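Local coordinates for CRISPR-associated protein CasA/Cse1 (Thermus thermophilus, PDB 4AN8) that is a subunit of the Cascade ribonucleoprotein complex, which probably uses CRISPR RNA to target invading nucleic acids in bacterial adaptive immunity, at residues 28-32 and 33-37; 198-201 and 202-206; 326-329 and 330-334. All coordinates share one frame; numbering follows the deposited sequence. Where two conformers were deposited one is given.

Contact 1 of 3, residues 28-32 and 33-37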
ATOM      1  N   VAL A  28     -19.781   0.360  10.922  1.00 26.51           N
ATOM      2  CA  VAL A  28     -20.760  -0.691  10.685  1.00 26.51           C
ATOM      3  C   VAL A  28     -20.168  -1.638   9.651  1.00 26.51           C
ATOM      4  O   VAL A  28     -19.143  -1.340   9.067  1.00 26.51           O
ATOM      5  CB  VAL A  28     -22.118  -0.141  10.188  1.00 32.82           C
ATOM      6  CG1 VAL A  28     -22.778   0.659  11.270  1.00 32.82           C
ATOM      7  CG2 VAL A  28     -21.923   0.737   8.974  1.00 32.82           C
ATOM      8  N   GLU A  29     -20.796  -2.783   9.446  1.00 30.51           N
ATOM      9  CA  GLU A  29     -20.297  -3.715   8.451  1.00 30.51           C
ATOM     10  C   GLU A  29     -21.368  -3.983   7.412  1.00 30.51           C
ATOM     11  O   GLU A  29     -22.549  -4.165   7.738  1.00 30.51           O
ATOM     12  CB  GLU A  29     -19.743  -4.997   9.099  1.00 49.78           C
ATOM     13  CG  GLU A  29     -18.485  -4.733   9.943  1.00 49.78           C
ATOM     14  CD  GLU A  29     -17.813  -5.999  10.487  1.00 49.78           C
ATOM     15  OE1 GLU A  29     -18.267  -7.113  10.165  1.00 49.78           O
ATOM     16  OE2 GLU A  29     -16.822  -5.884  11.240  1.00 49.78           O
ATOM     17  N   VAL A  30     -20.937  -3.962   6.156  1.00 20.37           N
ATOM     18  CA  VAL A  30     -21.806  -4.129   5.020  1.00 20.37           C
ATOM     19  C   VAL A  30     -21.230  -5.194   4.077  1.00 20.37           C
ATOM     20  O   VAL A  30     -20.069  -5.624   4.228  1.00 20.37           O
ATOM     21  CB  VAL A  30     -21.939  -2.786   4.258  1.00 19.93           C
ATOM     22  CG1 VAL A  30     -22.484  -1.698   5.205  1.00 19.93           C
ATOM     23  CG2 VAL A  30     -20.592  -2.368   3.643  1.00 19.93           C
ATOM     24  N   GLY A  31     -22.051  -5.631   3.132  1.00 23.26           N
ATOM     25  CA  GLY A  31     -21.618  -6.567   2.119  1.00 23.26           C
ATOM     26  C   GLY A  31     -21.231  -5.783   0.884  1.00 23.26           C
ATOM     27  O   GLY A  31     -21.349  -4.547   0.863  1.00 23.26           O
ATOM     28  N   ILE A  32     -20.762  -6.489  -0.139  1.00 25.30           N
ATOM     29  CA  ILE A  32     -20.286  -5.854  -1.356  1.00 25.30           C
ATOM     30  C   ILE A  32     -21.388  -5.056  -2.047  1.00 25.30           C
ATOM     31  O   ILE A  32     -21.138  -3.958  -2.530  1.00 25.30           O
ATOM     32  CB  ILE A  32     -19.705  -6.904  -2.316  1.00 14.76           C
ATOM     33  CG1 ILE A  32     -18.394  -7.468  -1.748  1.00 14.76           C
ATOM     34  CG2 ILE A  32     -19.485  -6.321  -3.719  1.00 14.76           C
ATOM     35  CD1 ILE A  32     -17.918  -8.727  -2.457  1.00 14.76           C
ATOM     36  N   GLY A  33     -22.610  -5.595  -2.097  1.00 22.53           N
ATOM     37  CA  GLY A  33     -23.702  -4.894  -2.748  1.00 22.53           C
ATOM     38  C   GLY A  33     -23.946  -3.487  -2.201  1.00 22.53           C
ATOM     39  O   GLY A  33     -23.947  -2.502  -2.942  1.00 22.53           O
ATOM     40  N   GLU A  34     -24.151  -3.395  -0.897  1.00 24.70           N
ATOM     41  CA  GLU A  34     -24.367  -2.118  -0.244  1.00 24.70           C
ATOM     42  C   GLU A  34     -23.147  -1.195  -0.333  1.00 24.70           C
ATOM     43  O   GLU A  34     -23.285   0.015  -0.497  1.00 24.70           O
ATOM     44  CB  GLU A  34     -24.744  -2.330   1.219  1.00 39.86           C
ATOM     45  CG  GLU A  34     -25.069  -1.046   1.948  1.00 39.86           C
ATOM     46  CD  GLU A  34     -25.613  -1.271   3.347  1.00 39.86           C
ATOM     47  OE1 GLU A  34     -25.848  -2.440   3.740  1.00 39.86           O
ATOM     48  OE2 GLU A  34     -25.815  -0.266   4.065  1.00 39.86           O
ATOM     49  N   ALA A  35     -21.954  -1.759  -0.202  1.00 24.88           N
ATOM     50  CA  ALA A  35     -20.750  -0.961  -0.284  1.00 24.88           C
ATOM     51  C   ALA A  35     -20.695  -0.219  -1.618  1.00 24.88           C
ATOM     52  O   ALA A  35     -20.283   0.923  -1.666  1.00 24.88           O
ATOM     53  CB  ALA A  35     -19.509  -1.838  -0.102  1.00 18.24           C
ATOM     54  N   LEU A  36     -21.112  -0.882  -2.691  1.00 25.81           N
ATOM     55  CA  LEU A  36     -21.066  -0.309  -4.033  1.00 25.81           C
ATOM     56  C   LEU A  36     -22.258   0.606  -4.330  1.00 25.81           C
ATOM     57  O   LEU A  36     -22.083   1.766  -4.667  1.00 25.81           O
ATOM     58  CB  LEU A  36     -20.994  -1.430  -5.080  1.00 16.32           C
ATOM     59  CG  LEU A  36     -19.684  -2.241  -5.101  1.00 16.32           C
ATOM     60  CD1 LEU A  36     -19.586  -3.069  -6.392  1.00 16.32           C
ATOM     61  CD2 LEU A  36     -18.524  -1.259  -4.969  1.00 16.32           C
ATOM     62  N   LEU A  37     -23.466   0.072  -4.187  1.00 28.85           N
ATOM     63  CA  LEU A  37     -24.692   0.795  -4.499  1.00 28.85           C
ATOM     64  C   LEU A  37     -24.913   1.989  -3.584  1.00 28.85           C
ATOM     65  O   LEU A  37     -25.542   2.951  -3.964  1.00 28.85           O
ATOM     66  CB  LEU A  37     -25.887  -0.154  -4.407  1.00 31.92           C
ATOM     67  CG  LEU A  37     -25.721  -1.337  -5.352  1.00 31.92           C
ATOM     68  CD1 LEU A  37     -26.826  -2.360  -5.157  1.00 31.92           C
ATOM     69  CD2 LEU A  37     -25.655  -0.838  -6.798  1.00 31.92           C
TER
HETATM   70  O   HOH W   1     -24.922  -4.922   3.434  1.00 54.65           O

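Contact 2 of 3, residues 198-201 and 202-206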
ATOM      1  N   ASN A 198     -15.771  10.517   0.622  1.00 20.21           N
ATOM      2  CA  ASN A 198     -16.583   9.354   0.925  1.00 20.21           C
ATOM      3  C   ASN A 198     -16.081   8.200   0.090  1.00 20.21           C
ATOM      4  O   ASN A 198     -15.205   8.373  -0.754  1.00 20.21           O
ATOM      5  CB  ASN A 198     -18.075   9.620   0.688  1.00 25.36           C
ATOM      6  CG  ASN A 198     -18.362  10.157  -0.696  1.00 25.36           C
ATOM      7  OD1 ASN A 198     -17.976   9.568  -1.701  1.00 25.36           O
ATOM      8  ND2 ASN A 198     -19.046  11.282  -0.757  1.00 25.36           N
ATOM      9  N   LEU A 199     -16.642   7.028   0.337  1.00 18.00           N
ATOM     10  CA  LEU A 199     -16.220   5.818  -0.331  1.00 18.00           C
ATOM     11  C   LEU A 199     -16.474   5.904  -1.831  1.00 18.00           C
ATOM     12  O   LEU A 199     -15.686   5.379  -2.625  1.00 18.00           O
ATOM     13  CB  LEU A 199     -16.943   4.600   0.281  1.00 14.28           C
ATOM     14  CG  LEU A 199     -16.517   3.240  -0.314  1.00 14.28           C
ATOM     15  CD1 LEU A 199     -14.967   3.035  -0.233  1.00 14.28           C
ATOM     16  CD2 LEU A 199     -17.284   2.064   0.334  1.00 14.28           C
ATOM     17  N   LEU A 200     -17.572   6.538  -2.238  1.00 19.55           N
ATOM     18  CA  LEU A 200     -17.799   6.713  -3.670  1.00 19.55           C
ATOM     19  C   LEU A 200     -16.641   7.453  -4.313  1.00 19.55           C
ATOM     20  O   LEU A 200     -16.111   7.011  -5.335  1.00 19.55           O
ATOM     21  CB  LEU A 200     -19.098   7.471  -3.967  1.00 23.38           C
ATOM     22  CG  LEU A 200     -19.295   7.830  -5.440  1.00 23.38           C
ATOM     23  CD1 LEU A 200     -19.549   6.584  -6.220  1.00 23.38           C
ATOM     24  CD2 LEU A 200     -20.478   8.792  -5.583  1.00 23.38           C
ATOM     25  N   GLU A 201     -16.233   8.567  -3.722  1.00 19.63           N
ATOM     26  CA  GLU A 201     -15.149   9.353  -4.310  1.00 19.63           C
ATOM     27  C   GLU A 201     -13.869   8.524  -4.375  1.00 19.63           C
ATOM     28  O   GLU A 201     -13.159   8.520  -5.395  1.00 19.63           O
ATOM     29  CB  GLU A 201     -14.910  10.649  -3.530  1.00 29.54           C
ATOM     30  CG  GLU A 201     -16.094  11.607  -3.591  1.00 29.54           C
ATOM     31  CD  GLU A 201     -15.881  12.936  -2.839  1.00 29.54           C
ATOM     32  OE1 GLU A 201     -14.849  13.141  -2.164  1.00 29.54           O
ATOM     33  OE2 GLU A 201     -16.779  13.789  -2.925  1.00 29.54           O
ATOM     34  N   THR A 202     -13.594   7.810  -3.284  1.00 21.14           N
ATOM     35  CA  THR A 202     -12.377   7.024  -3.204  1.00 21.14           C
ATOM     36  C   THR A 202     -12.352   5.959  -4.308  1.00 21.14           C
ATOM     37  O   THR A 202     -11.399   5.905  -5.082  1.00 21.14           O
ATOM     38  CB  THR A 202     -12.179   6.418  -1.808  1.00 17.82           C
ATOM     39  OG1 THR A 202     -12.001   7.488  -0.875  1.00 17.82           O
ATOM     40  CG2 THR A 202     -10.935   5.503  -1.782  1.00 17.82           C
ATOM     41  N   LEU A 203     -13.399   5.150  -4.405  1.00 22.00           N
ATOM     42  CA  LEU A 203     -13.498   4.217  -5.529  1.00 22.00           C
ATOM     43  C   LEU A 203     -13.309   4.920  -6.879  1.00 22.00           C
ATOM     44  O   LEU A 203     -12.536   4.459  -7.713  1.00 22.00           O
ATOM     45  CB  LEU A 203     -14.828   3.445  -5.502  1.00 18.18           C
ATOM     46  CG  LEU A 203     -14.932   2.497  -4.305  1.00 18.18           C
ATOM     47  CD1 LEU A 203     -16.256   1.775  -4.270  1.00 18.18           C
ATOM     48  CD2 LEU A 203     -13.755   1.479  -4.255  1.00 18.18           C
ATOM     49  N   LEU A 204     -13.990   6.042  -7.100  1.00 22.38           N
ATOM     50  CA  LEU A 204     -13.832   6.781  -8.364  1.00 22.38           C
ATOM     51  C   LEU A 204     -12.380   7.251  -8.646  1.00 22.38           C
ATOM     52  O   LEU A 204     -11.917   7.222  -9.797  1.00 22.38           O
ATOM     53  CB  LEU A 204     -14.784   7.982  -8.414  1.00 18.61           C
ATOM     54  CG  LEU A 204     -16.283   7.663  -8.534  1.00 18.61           C
ATOM     55  CD1 LEU A 204     -17.146   8.916  -8.301  1.00 18.61           C
ATOM     56  CD2 LEU A 204     -16.602   7.020  -9.886  1.00 18.61           C
ATOM     57  N   LEU A 205     -11.686   7.697  -7.590  1.00 19.77           N
ATOM     58  CA  LEU A 205     -10.314   8.150  -7.694  1.00 19.77           C
ATOM     59  C   LEU A 205      -9.345   7.008  -8.009  1.00 19.77           C
ATOM     60  O   LEU A 205      -8.213   7.258  -8.414  1.00 19.77           O
ATOM     61  CB  LEU A 205      -9.890   8.876  -6.415  1.00 20.71           C
ATOM     62  CG  LEU A 205     -10.575  10.222  -6.153  1.00 20.71           C
ATOM     63  CD1 LEU A 205     -10.506  10.604  -4.684  1.00 20.71           C
ATOM     64  CD2 LEU A 205      -9.992  11.304  -7.043  1.00 20.71           C
ATOM     65  N   ASN A 206      -9.794   5.762  -7.840  1.00 19.07           N
ATOM     66  CA  ASN A 206      -8.945   4.598  -8.117  1.00 19.07           C
ATOM     67  C   ASN A 206      -9.423   3.804  -9.325  1.00 19.07           C
ATOM     68  O   ASN A 206      -8.810   2.792  -9.675  1.00 19.07           O
ATOM     69  CB  ASN A 206      -8.857   3.671  -6.895  1.00 18.26           C
ATOM     70  CG  ASN A 206      -7.998   4.251  -5.787  1.00 18.26           C
ATOM     71  OD1 ASN A 206      -6.798   4.001  -5.736  1.00 18.26           O
ATOM     72  ND2 ASN A 206      -8.608   5.059  -4.913  1.00 18.26           N
TER

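Contact 3 of 3, residues 326-329 and 330-334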
ATOM      1  N   GLU A 326      -4.985  12.384 -10.009  1.00 32.37           N
ATOM      2  CA  GLU A 326      -4.462  13.710 -10.330  0.50 32.37           C
ATOM      3  C   GLU A 326      -5.241  14.329 -11.498  1.00 32.37           C
ATOM      4  O   GLU A 326      -5.720  15.461 -11.400  1.00 32.37           O
ATOM      5  CB  GLU A 326      -2.966  13.628 -10.644  0.50 39.46           C
ATOM      6  CG  GLU A 326      -2.189  14.902 -10.361  0.50 39.46           C
ATOM      7  CD  GLU A 326      -1.976  15.766 -11.599  0.50 39.46           C
ATOM      8  OE1 GLU A 326      -2.467  15.405 -12.693  0.50 39.46           O
ATOM      9  OE2 GLU A 326      -1.301  16.807 -11.473  0.50 39.46           O
ATOM     10  N   ASN A 327      -5.385  13.586 -12.591  1.00 36.43           N
ATOM     11  CA  ASN A 327      -6.139  14.056 -13.747  1.00 36.43           C
ATOM     12  C   ASN A 327      -7.600  14.375 -13.385  1.00 36.43           C
ATOM     13  O   ASN A 327      -8.107  15.465 -13.673  1.00 36.43           O
ATOM     14  CB  ASN A 327      -6.053  13.030 -14.874  1.00 40.52           C
ATOM     15  CG  ASN A 327      -6.797  13.458 -16.121  1.00 40.52           C
ATOM     16  OD1 ASN A 327      -7.754  12.800 -16.539  1.00 40.52           O
ATOM     17  ND2 ASN A 327      -6.356  14.564 -16.735  1.00 40.52           N
ATOM     18  N   LEU A 328      -8.267  13.435 -12.730  1.00 29.55           N
ATOM     19  CA  LEU A 328      -9.603  13.695 -12.238  1.00 29.55           C
ATOM     20  C   LEU A 328      -9.660  14.972 -11.385  1.00 29.55           C
ATOM     21  O   LEU A 328     -10.616  15.748 -11.471  1.00 29.55           O
ATOM     22  CB  LEU A 328     -10.121  12.504 -11.428  1.00 39.13           C
ATOM     23  CG  LEU A 328     -11.633  12.319 -11.464  1.00 39.13           C
ATOM     24  CD1 LEU A 328     -12.092  12.065 -12.913  1.00 39.13           C
ATOM     25  CD2 LEU A 328     -12.075  11.166 -10.544  1.00 39.13           C
ATOM     26  N   GLN A 329      -8.654  15.191 -10.551  1.00 33.45           N
ATOM     27  CA  GLN A 329      -8.707  16.344  -9.663  1.00 33.45           C
ATOM     28  C   GLN A 329      -8.672  17.651 -10.456  1.00 33.45           C
ATOM     29  O   GLN A 329      -9.331  18.626 -10.095  1.00 33.45           O
ATOM     30  CB  GLN A 329      -7.587  16.302  -8.627  1.00 34.60           C
ATOM     31  CG  GLN A 329      -7.642  17.469  -7.644  1.00 34.60           C
ATOM     32  CD  GLN A 329      -6.694  17.286  -6.468  1.00 34.60           C
ATOM     33  OE1 GLN A 329      -7.115  17.337  -5.318  1.00 34.60           O
ATOM     34  NE2 GLN A 329      -5.418  17.048  -6.752  1.00 34.60           N
ATOM     35  N   GLY A 330      -7.901  17.660 -11.538  1.00 42.01           N
ATOM     36  CA  GLY A 330      -7.865  18.797 -12.442  1.00 42.01           C
ATOM     37  C   GLY A 330      -9.210  19.064 -13.106  1.00 42.01           C
ATOM     38  O   GLY A 330      -9.690  20.193 -13.115  1.00 42.01           O
ATOM     39  N   GLU A 331      -9.821  18.015 -13.646  1.00 42.41           N
ATOM     40  CA  GLU A 331     -11.121  18.129 -14.310  1.00 42.41           C
ATOM     41  C   GLU A 331     -12.247  18.554 -13.349  1.00 42.41           C
ATOM     42  O   GLU A 331     -13.195  19.235 -13.747  1.00 42.41           O
ATOM     43  CB  GLU A 331     -11.470  16.827 -15.037  1.00 58.95           C
ATOM     44  CG  GLU A 331     -10.449  16.418 -16.098  1.00 58.95           C
ATOM     45  CD  GLU A 331     -10.444  17.343 -17.312  1.00 58.95           C
ATOM     46  OE1 GLU A 331     -11.505  17.476 -17.961  1.00 58.95           O
ATOM     47  OE2 GLU A 331      -9.383  17.936 -17.626  1.00 58.95           O
ATOM     48  N   LEU A 332     -12.145  18.165 -12.085  1.00 53.31           N
ATOM     49  CA  LEU A 332     -13.135  18.591 -11.117  1.00 53.31           C
ATOM     50  C   LEU A 332     -12.924  20.069 -10.825  1.00 53.31           C
ATOM     51  O   LEU A 332     -13.869  20.786 -10.489  1.00 53.31           O
ATOM     52  CB  LEU A 332     -13.035  17.781  -9.827  1.00 37.64           C
ATOM     53  CG  LEU A 332     -13.368  16.291  -9.862  1.00 37.64           C
ATOM     54  CD1 LEU A 332     -12.734  15.611  -8.647  1.00 37.64           C
ATOM     55  CD2 LEU A 332     -14.871  16.057  -9.912  1.00 37.64           C
ATOM     56  N   GLU A 333     -11.683  20.521 -10.954  1.00 62.89           N
ATOM     57  CA  GLU A 333     -11.348  21.921 -10.705  1.00 62.89           C
ATOM     58  C   GLU A 333     -11.870  22.840 -11.801  1.00 62.89           C
ATOM     59  O   GLU A 333     -12.272  23.968 -11.529  1.00 62.89           O
ATOM     60  CB  GLU A 333      -9.835  22.096 -10.546  1.00 92.83           C
ATOM     61  CG  GLU A 333      -9.388  22.320  -9.115  1.00 92.83           C
ATOM     62  CD  GLU A 333      -7.887  22.208  -8.947  1.00 92.83           C
ATOM     63  OE1 GLU A 333      -7.143  22.648  -9.847  1.00 92.83           O
ATOM     64  OE2 GLU A 333      -7.455  21.669  -7.909  1.00 92.83           O
ATOM     65  N   ASP A 334     -11.861  22.363 -13.039  1.00 65.52           N
ATOM     66  CA  ASP A 334     -12.342  23.164 -14.165  1.00 65.52           C
ATOM     67  C   ASP A 334     -13.866  23.236 -14.160  1.00 65.52           C
ATOM     68  O   ASP A 334     -14.477  23.828 -15.045  1.00 65.52           O
ATOM     69  CB  ASP A 334     -11.863  22.581 -15.498  1.00 93.07           C
ATOM     70  CG  ASP A 334     -10.343  22.560 -15.622  1.00 93.07           C
ATOM     71  OD1 ASP A 334      -9.657  23.172 -14.764  1.00 93.07           O
ATOM     72  OD2 ASP A 334      -9.838  21.937 -16.582  1.00 93.07           O
TER

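Contact 1 of 3, residues 28-32 and 33-37
With CG held trans to its own backbone N (chi1 -176°) and the chain extended beyond it, E34 reaches back from the first turn of a helix to V30, the last residue of the strand before it. V30 is turned so that CG1 lies beside its backbone N (chi1 -58°) and CG2 between N and the carbonyl carbon, which gives CG1 to E34 and CG2 to A35. This is a strand-to-helix junction: strand 26-30, at the edge of a small antiparallel sheet, passes through G31 at the N-cap position into helix 32-37. The side chains of V30 and E34 cross at about a right angle, and V30 CG1 lies 3.7 Å from E34 CD, an aliphatic branch against a carboxylate. E34 OE2 forms a salt bridge with R38, while OE1 takes a water. V30 CG2 turns to A35 CB, 3.9 Å away. The helix starts with A35 N donating to G31 O at 3.0 Å, followed by L36 N to I32 O. One turn on from I32, L36 CD1 comes to 4.2 Å from I32 CG2, and both side chains pack on L60 of helix 50-67, while V30 rests on I19 and V21 of the neighbouring strand. The water also bridges the junction: it accepts from G31 N at 3.0 Å and donates to E34 OE1 at 2.7 Å, joining the N-cap amide to the glutamate.

Contact 2 of 3, residues 198-201 and 202-206
L200 and L204 meet one turn apart, L200 CG lying 3.7 Å from L204 CD1, with L200 CD1 alongside the same methyl. The neighbouring pair is looser: L199 CD1 comes to 4.1 Å from L203 CG. In both pairs the earlier leucine has CG trans to its backbone N (chi1 173° in L200) and the later one has it beside N, a combination that brings the branches of each pair against one another at a slant. The backbone bonds of a short alpha-helix that starts at L199 set this spacing, among them L204 N to L200 O at 2.9 Å. N198 is its N-cap: OD1 accepts from E201 N at 2.9 Å, nearly in line with the side-chain C=O, while N198 O receives T202 N. N206 ND2 gives a 2.9 Å bond back to T202 O; this O lies in the amide plane of N206, although the donor stands above the carbonyl plane. The same ND2 also bonds P194 O. Further out, E201 OE1 accepts from Q197 N, and T202 OG1 is bonded to G196 N. F86 packs on L200, L203 and L204, W80 and W81 of helix 74-83 cover L204, and L64 of helix 50-67 meets L203.

Contact 3 of 3, residues 326-329 and 330-334
The last turns of helix 320-333 carry this contact, a run of i to i+4 backbone bonds with side chains packed one turn apart. L328 and L332 pack against helix 74-83. L332 CG, placed beside its own backbone N (chi1 -66°), comes to 3.2 Å from L328 O, and L332 CD1 reaches 4.5 Å from L328 CG, a light apolar touch. V77 and L78 of that helix meet L328, and W81 meets L332. The backbone amides bond in sequence: G330 N to E326 O, E331 N to N327 O, and L332 N to L328 O at 2.9 Å. The next bond, E333 N to Q329 O, is weak, with an N-H...O angle of only 135°, and the helix ends at E333. E331 bends at chi2 (-69°), its CG passing 3.5 Å from N327 O. Q329 extends from the helix with CG trans to its backbone N, and its NE2 donates to L365 O. The chemistry implies two different surroundings: the leucines, with E331 beside L78, face helix 74-83, whereas Q329 turns to the loop after strand 354-364, where the NE2 of this buried side chain is satisfied by the main-chain carbonyl of L365; E331 and the poorly ordered E333 remain partly exposed to solvent.

From the N terminus, contact 1 comes first, where strand 26-30 turns into helix 32-37; contact 2 follows within helix 199-206, and contact 3 at the end of helix 320-333. Each is local and closes no long loop, and the three stand in series along the chain, neither nested nor crossing. In space contact 2 lies between the others, its centre about 14 Å from the centre of each, whereas contacts 1 and 3 stay about 15 Å apart at their nearest atoms. L36 CD2 meets L203 CD1 at 3.9 Å, and L205 CD2 meets L328 CD2 at 4.1 Å, so helix 199-206 bridges helix 32-37 and helix 320-333.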